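Local coordinates for protein glutathione S-transferase (Burkholderia xenovorans, PDB 2DSA) that probably transfers glutathione to electrophilic compounds and reductively dechlorinates metabolites of polychlorinated biphenyls, at residues S39-D42 and Y43-N47; V70-V73 and A74-P78; R91-L94 and Q95-N99. All coordinates share one frame; numbering follows the deposited sequence.

Contact 1 of 3, residues S39-D42 and Y43-N47; sequences SGQD and YLEVN
D42 and E45 close a beta turn: the carbonyl O of D42 receives the N-H of E45 at 3.0 Å. That donor stands well above the carbonyl plane, 49° out of it. The same aspartate reaches forward with its side chain. With CG anti to the backbone N (chi1 165°), the carboxylate swings beside the start of the turn, and OD1 takes the N-H of L44 at 3.1 Å. The bond is weak and bent, yet it gives the outline of an Asx turn laid over the beta turn. The N-H of D42 itself is satisfied by a water 2.8 Å away, which passes one of its own hydrogens to OE1 of E45 and so bridges backbone and carboxylate. E45 extends its chain back over the turn and meets D42 at about a right angle. OD2 of D42 and OE1 of E45 are 3.7 Å apart; the two probably repel, and the water's hydrogen on OE1 may temper this. The aliphatic part of Q41 runs past the other carboxylate oxygen, its CG 3.7 Å from OE2 of E45. Further along, O of Y43 accepts two backbone N-H groups, from V46 and N47, carrying on the helical turn. The hydroxyl of Y43 and ND2 of N47 both bond to the carbonyl O of Y51, a residue of the glutathione pocket. The turn lies at the surface, in the loop between strands 36-37 and 54-56 of the thioredoxin-like domain, and the side chains of Y43 and V46 rest on C54 of the second strand.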
loop_
_atom_site.group_PDB
_atom_site.type_symbol
_atom_site.label_atom_id
_atom_site.label_comp_id
_atom_site.label_asym_id
_atom_site.label_seq_id
_atom_site.Cartn_x
_atom_site.Cartn_y
_atom_site.Cartn_z
ATOM N N SER A 39 -4.290 16.870 23.163
ATOM C CA SER A 39 -5.411 17.416 23.920
ATOM C C SER A 39 -6.005 16.414 24.917
ATOM O O SER A 39 -6.941 16.745 25.633
ATOM C CB SER A 39 -6.498 17.951 22.974
ATOM O OG SER A 39 -7.216 16.906 22.341
ATOM N N GLY A 40 -5.469 15.195 24.955
ATOM C CA GLY A 40 -6.006 14.139 25.823
ATOM C C GLY A 40 -7.161 13.337 25.240
ATOM O O GLY A 40 -7.767 12.515 25.934
ATOM N N GLN A 41 -7.472 13.572 23.966
ATOM C CA GLN A 41 -8.508 12.807 23.287
ATOM C C GLN A 41 -8.049 11.372 23.025
ATOM O O GLN A 41 -6.857 11.109 22.778
ATOM C CB GLN A 41 -8.926 13.478 21.979
ATOM C CG GLN A 41 -10.095 12.777 21.299
ATOM C CD GLN A 41 -10.556 13.455 20.027
ATOM O OE1 GLN A 41 -11.634 13.150 19.512
ATOM N NE2 GLN A 41 -9.751 14.382 19.513
ATOM N N ASP A 42 -8.997 10.448 23.128
ATOM C CA ASP A 42 -8.777 9.051 22.751
ATOM C C ASP A 42 -8.565 8.995 21.217
ATOM O O ASP A 42 -9.477 9.268 20.453
ATOM C CB ASP A 42 -9.991 8.232 23.225
ATOM C CG ASP A 42 -10.085 6.844 22.613
ATOM O OD1 ASP A 42 -9.103 6.296 22.068
ATOM O OD2 ASP A 42 -11.193 6.281 22.714
ATOM N N TYR A 43 -7.344 8.674 20.790
ATOM C CA TYR A 43 -6.971 8.766 19.371
ATOM C C TYR A 43 -7.675 7.730 18.503
ATOM O O TYR A 43 -7.847 7.950 17.301
ATOM C CB TYR A 43 -5.456 8.692 19.177
ATOM C CG TYR A 43 -5.030 8.701 17.720
ATOM C CD1 TYR A 43 -5.277 9.809 16.911
ATOM C CD2 TYR A 43 -4.412 7.583 17.143
ATOM C CE1 TYR A 43 -4.905 9.814 15.564
ATOM C CE2 TYR A 43 -4.026 7.585 15.798
ATOM C CZ TYR A 43 -4.275 8.701 15.017
ATOM O OH TYR A 43 -3.893 8.720 13.690
ATOM N N LEU A 44 -8.098 6.618 19.107
ATOM C CA LEU A 44 -8.926 5.630 18.397
ATOM C C LEU A 44 -10.304 6.146 17.985
ATOM O O LEU A 44 -10.950 5.564 17.115
ATOM C CB LEU A 44 -9.041 4.315 19.184
ATOM C CG LEU A 44 -7.905 3.316 18.965
ATOM C CD1 LEU A 44 -6.580 3.843 19.470
ATOM C CD2 LEU A 44 -8.225 1.976 19.609
ATOM N N GLU A 45 -10.740 7.260 18.579
ATOM C CA GLU A 45 -11.944 7.964 18.114
ATOM C C GLU A 45 -11.703 8.581 16.750
ATOM O O GLU A 45 -12.656 8.813 16.000
ATOM C CB GLU A 45 -12.349 9.084 19.086
ATOM C CG GLU A 45 -12.931 8.581 20.424
ATOM C CD GLU A 45 -13.165 9.709 21.433
ATOM O OE1 GLU A 45 -13.208 9.425 22.661
ATOM O OE2 GLU A 45 -13.290 10.879 21.001
ATOM N N VAL A 46 -10.429 8.857 16.446
ATOM C CA VAL A 46 -10.019 9.523 15.204
ATOM C C VAL A 46 -9.626 8.463 14.152
ATOM O O VAL A 46 -10.198 8.430 13.063
ATOM C CB VAL A 46 -8.870 10.535 15.450
ATOM C CG1 VAL A 46 -8.387 11.129 14.139
ATOM C CG2 VAL A 46 -9.312 11.696 16.432
ATOM N N ASN A 47 -8.656 7.608 14.487
ATOM C CA ASN A 47 -8.332 6.439 13.655
ATOM C C ASN A 47 -8.607 5.150 14.417
ATOM O O ASN A 47 -7.898 4.834 15.368
ATOM C CB ASN A 47 -6.880 6.467 13.151
ATOM C CG ASN A 47 -6.541 5.282 12.235
ATOM O OD1 ASN A 47 -7.404 4.498 11.858
ATOM N ND2 ASN A 47 -5.273 5.158 11.887
HETATM O O HOH W 1 -11.531 10.952 24.307
#

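Contact 2 of 3, residues V70-V73 and A74-P78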
loop_
_atom_site.group_PDB
_atom_site.type_symbol
_atom_site.label_atom_id
_atom_site.label_comp_id
_atom_site.label_asym_id
_atom_site.label_seq_id
_atom_site.Cartn_x
_atom_site.Cartn_y
_atom_site.Cartn_z
ATOM N N VAL A 70 -0.901 11.506 1.152
ATOM C CA VAL A 70 0.076 12.289 0.406
ATOM C C VAL A 70 -0.411 12.629 -1.012
ATOM O O VAL A 70 -0.016 13.642 -1.574
ATOM C CB VAL A 70 1.550 11.704 0.473
ATOM C CG1 VAL A 70 2.005 11.612 1.929
ATOM C CG2 VAL A 70 1.703 10.322 -0.237
ATOM N N GLN A 71 -1.295 11.797 -1.561
ATOM C CA GLN A 71 -1.929 12.081 -2.850
ATOM C C GLN A 71 -2.990 13.195 -2.730
ATOM O O GLN A 71 -3.059 14.074 -3.580
ATOM C CB GLN A 71 -2.538 10.808 -3.458
ATOM C CG GLN A 71 -1.479 9.817 -3.978
ATOM C CD GLN A 71 -2.094 8.621 -4.651
ATOM O OE1 GLN A 71 -2.408 8.664 -5.850
ATOM N NE2 GLN A 71 -2.307 7.548 -3.883
ATOM N N TYR A 72 -3.812 13.134 -1.685
ATOM C CA TYR A 72 -4.738 14.209 -1.397
ATOM C C TYR A 72 -3.967 15.527 -1.287
ATOM O O TYR A 72 -4.303 16.500 -1.967
ATOM C CB TYR A 72 -5.593 13.927 -0.143
ATOM C CG TYR A 72 -6.453 15.130 0.239
ATOM C CD1 TYR A 72 -5.967 16.097 1.122
ATOM C CD2 TYR A 72 -7.718 15.325 -0.322
ATOM C CE1 TYR A 72 -6.707 17.221 1.447
ATOM C CE2 TYR A 72 -8.486 16.455 0.026
ATOM C CZ TYR A 72 -7.961 17.388 0.898
ATOM O OH TYR A 72 -8.670 18.502 1.237
ATOM N N VAL A 73 -2.909 15.534 -0.483
ATOM C CA VAL A 73 -2.086 16.717 -0.271
ATOM C C VAL A 73 -1.514 17.299 -1.582
ATOM O O VAL A 73 -1.674 18.500 -1.879
ATOM C CB VAL A 73 -0.966 16.440 0.761
ATOM C CG1 VAL A 73 0.049 17.590 0.790
ATOM C CG2 VAL A 73 -1.555 16.191 2.166
ATOM N N ALA A 74 -0.878 16.439 -2.374
ATOM C CA ALA A 74 -0.340 16.834 -3.670
ATOM C C ALA A 74 -1.395 17.413 -4.629
ATOM O O ALA A 74 -1.114 18.344 -5.382
ATOM C CB ALA A 74 0.378 15.646 -4.329
ATOM N N ASP A 75 -2.585 16.825 -4.631
ATOM C CA ASP A 75 -3.663 17.255 -5.530
ATOM C C ASP A 75 -4.218 18.642 -5.174
ATOM O O ASP A 75 -4.883 19.261 -6.002
ATOM C CB ASP A 75 -4.800 16.228 -5.550
ATOM C CG ASP A 75 -4.448 14.965 -6.344
ATOM O OD1 ASP A 75 -5.203 13.978 -6.238
ATOM O OD2 ASP A 75 -3.442 14.965 -7.086
ATOM N N GLN A 76 -3.934 19.108 -3.957
ATOM C CA GLN A 76 -4.333 20.444 -3.516
ATOM C C GLN A 76 -3.507 21.530 -4.194
ATOM O O GLN A 76 -3.990 22.647 -4.376
ATOM C CB GLN A 76 -4.255 20.588 -1.983
ATOM C CG GLN A 76 -5.103 19.585 -1.191
ATOM C CD GLN A 76 -6.448 19.261 -1.849
ATOM O OE1 GLN A 76 -7.346 20.115 -1.923
ATOM N NE2 GLN A 76 -6.593 18.016 -2.327
ATOM N N VAL A 77 -2.267 21.209 -4.567
ATOM C CA VAL A 77 -1.375 22.196 -5.186
ATOM C C VAL A 77 -0.727 21.667 -6.476
ATOM O O VAL A 77 0.489 21.457 -6.525
ATOM C CB VAL A 77 -0.292 22.739 -4.191
ATOM C CG1 VAL A 77 0.338 24.023 -4.723
ATOM C CG2 VAL A 77 -0.884 23.038 -2.817
ATOM N N PRO A 78 -1.538 21.476 -7.539
ATOM C CA PRO A 78 -1.014 20.884 -8.780
ATOM C C PRO A 78 0.131 21.668 -9.406
ATOM O O PRO A 78 0.965 21.079 -10.100
ATOM C CB PRO A 78 -2.224 20.855 -9.713
ATOM C CG PRO A 78 -3.234 21.783 -9.096
ATOM C CD PRO A 78 -2.983 21.770 -7.632
#
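V70 and A74 are joined by a regular i to i+4 bond, A74 N to V70 O at 3.0 Å, and D75 N bonds to Q71 O in the same way. Both bonds belong to helix 66-76 in the thioredoxin-like N-terminal domain of the glutathione transferase fold. At Q76 the pattern tightens: its N-H goes chiefly to V73 O, three residues back, with a weak second bond to Y72 O, and V77 N follows suit by bonding to A74 O. Y72 O, which receives only a weak bond from the backbone N-H of Q76, also takes a strong one from that residue's side chain. The glutamine chain bends at chi2 (-37°), which folds the amide back over the helix surface and onto the Y72 ring. The helix also meets the second subunit, whose Y92 sets its ring edge-to-face with that of Y72 and bonds through its hydroxyl to OD1 of D75. The amide of Q76 lies nearly flat on the Y72 ring, with planes 13° apart and NE2 3.3 Å above the ring centre, while an N-H in the amide's own plane reaches Y72 O at 2.8 Å in an almost straight bond.

Contact 3 of 3, residues R91-L94 and Q95-N99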
loop_
_atom_site.group_PDB
_atom_site.type_symbol
_atom_site.label_atom_id
_atom_site.label_comp_id
_atom_site.label_asym_id
_atom_site.label_seq_id
_atom_site.Cartn_x
_atom_site.Cartn_y
_atom_site.Cartn_z
ATOM N N ARG A 91 0.945 8.925 -12.963
ATOM C CA ARG A 91 0.231 8.907 -11.668
ATOM C C ARG A 91 0.024 7.467 -11.138
ATOM O O ARG A 91 0.169 7.225 -9.938
ATOM C CB ARG A 91 -1.086 9.696 -11.755
ATOM C CG ARG A 91 -1.883 9.802 -10.439
ATOM C CD ARG A 91 -1.054 10.264 -9.230
ATOM N NE ARG A 91 -1.908 10.484 -8.066
ATOM C CZ ARG A 91 -2.459 11.655 -7.749
ATOM N NH1 ARG A 91 -2.243 12.722 -8.508
ATOM N NH2 ARG A 91 -3.240 11.754 -6.684
ATOM N N TYR A 92 -0.298 6.521 -12.022
ATOM C CA TYR A 92 -0.345 5.079 -11.634
ATOM C C TYR A 92 1.020 4.568 -11.202
ATOM O O TYR A 92 1.151 3.816 -10.237
ATOM C CB TYR A 92 -0.961 4.195 -12.728
ATOM C CG TYR A 92 -2.327 4.688 -13.151
ATOM C CD1 TYR A 92 -2.491 5.389 -14.345
ATOM C CD2 TYR A 92 -3.442 4.504 -12.335
ATOM C CE1 TYR A 92 -3.731 5.878 -14.725
ATOM C CE2 TYR A 92 -4.691 4.985 -12.710
ATOM C CZ TYR A 92 -4.823 5.674 -13.906
ATOM O OH TYR A 92 -6.048 6.157 -14.289
ATOM N N HIS A 93 2.037 5.020 -11.918
ATOM C CA HIS A 93 3.417 4.755 -11.574
ATOM C C HIS A 93 3.803 5.311 -10.171
ATOM O O HIS A 93 4.532 4.659 -9.421
ATOM C CB HIS A 93 4.317 5.298 -12.693
ATOM C CG HIS A 93 5.720 4.772 -12.663
ATOM N ND1 HIS A 93 6.761 5.397 -13.323
ATOM C CD2 HIS A 93 6.258 3.691 -12.051
ATOM C CE1 HIS A 93 7.877 4.722 -13.117
ATOM N NE2 HIS A 93 7.600 3.684 -12.346
ATOM N N LEU A 94 3.302 6.496 -9.814
ATOM C CA LEU A 94 3.440 6.993 -8.437
ATOM C C LEU A 94 2.764 6.057 -7.395
ATOM O O LEU A 94 3.328 5.794 -6.320
ATOM C CB LEU A 94 2.866 8.417 -8.311
ATOM C CG LEU A 94 2.822 9.012 -6.896
ATOM C CD1 LEU A 94 4.147 9.617 -6.572
ATOM C CD2 LEU A 94 1.740 10.081 -6.758
ATOM N N GLN A 95 1.562 5.582 -7.712
ATOM C CA GLN A 95 0.804 4.702 -6.819
ATOM C C GLN A 95 1.481 3.344 -6.640
ATOM O O GLN A 95 1.397 2.730 -5.561
ATOM C CB GLN A 95 -0.628 4.517 -7.345
ATOM C CG GLN A 95 -1.382 5.832 -7.336
ATOM C CD GLN A 95 -2.647 5.829 -8.144
ATOM O OE1 GLN A 95 -2.879 4.966 -9.006
ATOM N NE2 GLN A 95 -3.476 6.826 -7.891
ATOM N N GLN A 96 2.107 2.876 -7.721
ATOM C CA GLN A 96 2.977 1.707 -7.687
ATOM C C GLN A 96 4.088 1.930 -6.678
ATOM O O GLN A 96 4.241 1.145 -5.758
ATOM C CB GLN A 96 3.574 1.450 -9.082
ATOM C CG GLN A 96 4.666 0.374 -9.095
ATOM C CD GLN A 96 5.413 0.327 -10.423
ATOM O OE1 GLN A 96 6.634 0.490 -10.463
ATOM N NE2 GLN A 96 4.674 0.170 -11.515
ATOM N N TRP A 97 4.852 3.016 -6.842
ATOM C CA TRP A 97 5.935 3.320 -5.917
ATOM C C TRP A 97 5.471 3.527 -4.487
ATOM O O TRP A 97 6.110 3.004 -3.556
ATOM C CB TRP A 97 6.827 4.458 -6.411
ATOM C CG TRP A 97 7.882 3.943 -7.339
ATOM C CD1 TRP A 97 7.986 4.190 -8.684
ATOM C CD2 TRP A 97 8.952 3.039 -7.009
ATOM N NE1 TRP A 97 9.068 3.513 -9.199
ATOM C CE2 TRP A 97 9.674 2.796 -8.199
ATOM C CE3 TRP A 97 9.386 2.432 -5.817
ATOM C CZ2 TRP A 97 10.808 1.961 -8.240
ATOM C CZ3 TRP A 97 10.520 1.607 -5.852
ATOM C CH2 TRP A 97 11.212 1.378 -7.061
ATOM N N LEU A 98 4.349 4.236 -4.304
ATOM C CA LEU A 98 3.790 4.441 -2.960
ATOM C C LEU A 98 3.386 3.119 -2.287
ATOM O O LEU A 98 3.630 2.937 -1.107
ATOM C CB LEU A 98 2.598 5.410 -2.979
ATOM C CG LEU A 98 2.823 6.897 -3.282
ATOM C CD1 LEU A 98 1.472 7.618 -3.339
ATOM C CD2 LEU A 98 3.741 7.553 -2.236
ATOM N N ASN A 99 2.751 2.215 -3.033
ATOM C CA ASN A 99 2.384 0.929 -2.461
ATOM C C ASN A 99 3.596 0.035 -2.164
ATOM O O ASN A 99 3.587 -0.697 -1.173
ATOM C CB ASN A 99 1.385 0.169 -3.339
ATOM C CG ASN A 99 0.670 -0.909 -2.569
ATOM O OD1 ASN A 99 -0.208 -0.608 -1.778
ATOM N ND2 ASN A 99 1.070 -2.181 -2.766
#
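H93 and W97, one turn apart, lie side by side and point the same way. The centroids of the imidazole and the indole five-membered ring are 5.1 Å apart with planes at 45°, an oblique pairing in which NE2 of H93 comes to the indole edge. The amide end of Q96 meets the edge of the imidazole, its CD 3.8 Å from H93 CD2. Q95 runs alongside Y92, and its OE1 comes within 3.4 Å of Y92 CD2, the amide steeply inclined to the ring. CG of Q95 passes 3.3 Å from the carbonyl O of R91, because chi1 (-64°) lays the side chain back toward the preceding turn. L94 and L98 touch through CG and CD1 at 4.1 Å. Beneath all this runs an unbroken ladder of i to i+4 bonds, from Q95 N to R91 O through to L98 N to L94 O at 2.7 Å. Helix 89-109 opens the all-helical C-terminal domain of the transferase fold; here Y92 packs on L63 of the second subunit, and N99 touches bound glutathione. In the next shell, E90 holds ND1 of H93, and F100 sets its ring edge-to-face with W97. NE2 of Q95 is fixed by Q71 of helix 66-76, while NH1 of R91 bonds to the carbonyl O of P84. L94 packs on V153 and A154 of helix 153-163, and L98 on its Y157.

Contacts 2 and 3 meet directly, their centres about 14 Å apart, where the two domains join. OE1 of Q71 lies 2.9 Å from NE of R91, OD2 of D75 forms a salt bridge with NH1 of R91 at 2.9 Å, and CG of Q71 packs on CD1 of L98 at 3.7 Å. Both also touch the second subunit. Contact 1 stands apart, its nearest atoms about 13 Å from contact 2 and about 16 Å from contact 3. Their distances from bound glutathione differ: the Y43 side chain is about 6 Å away and that of V70 about 9 Å, whereas N99 touches one while bonding to E65 of the second subunit.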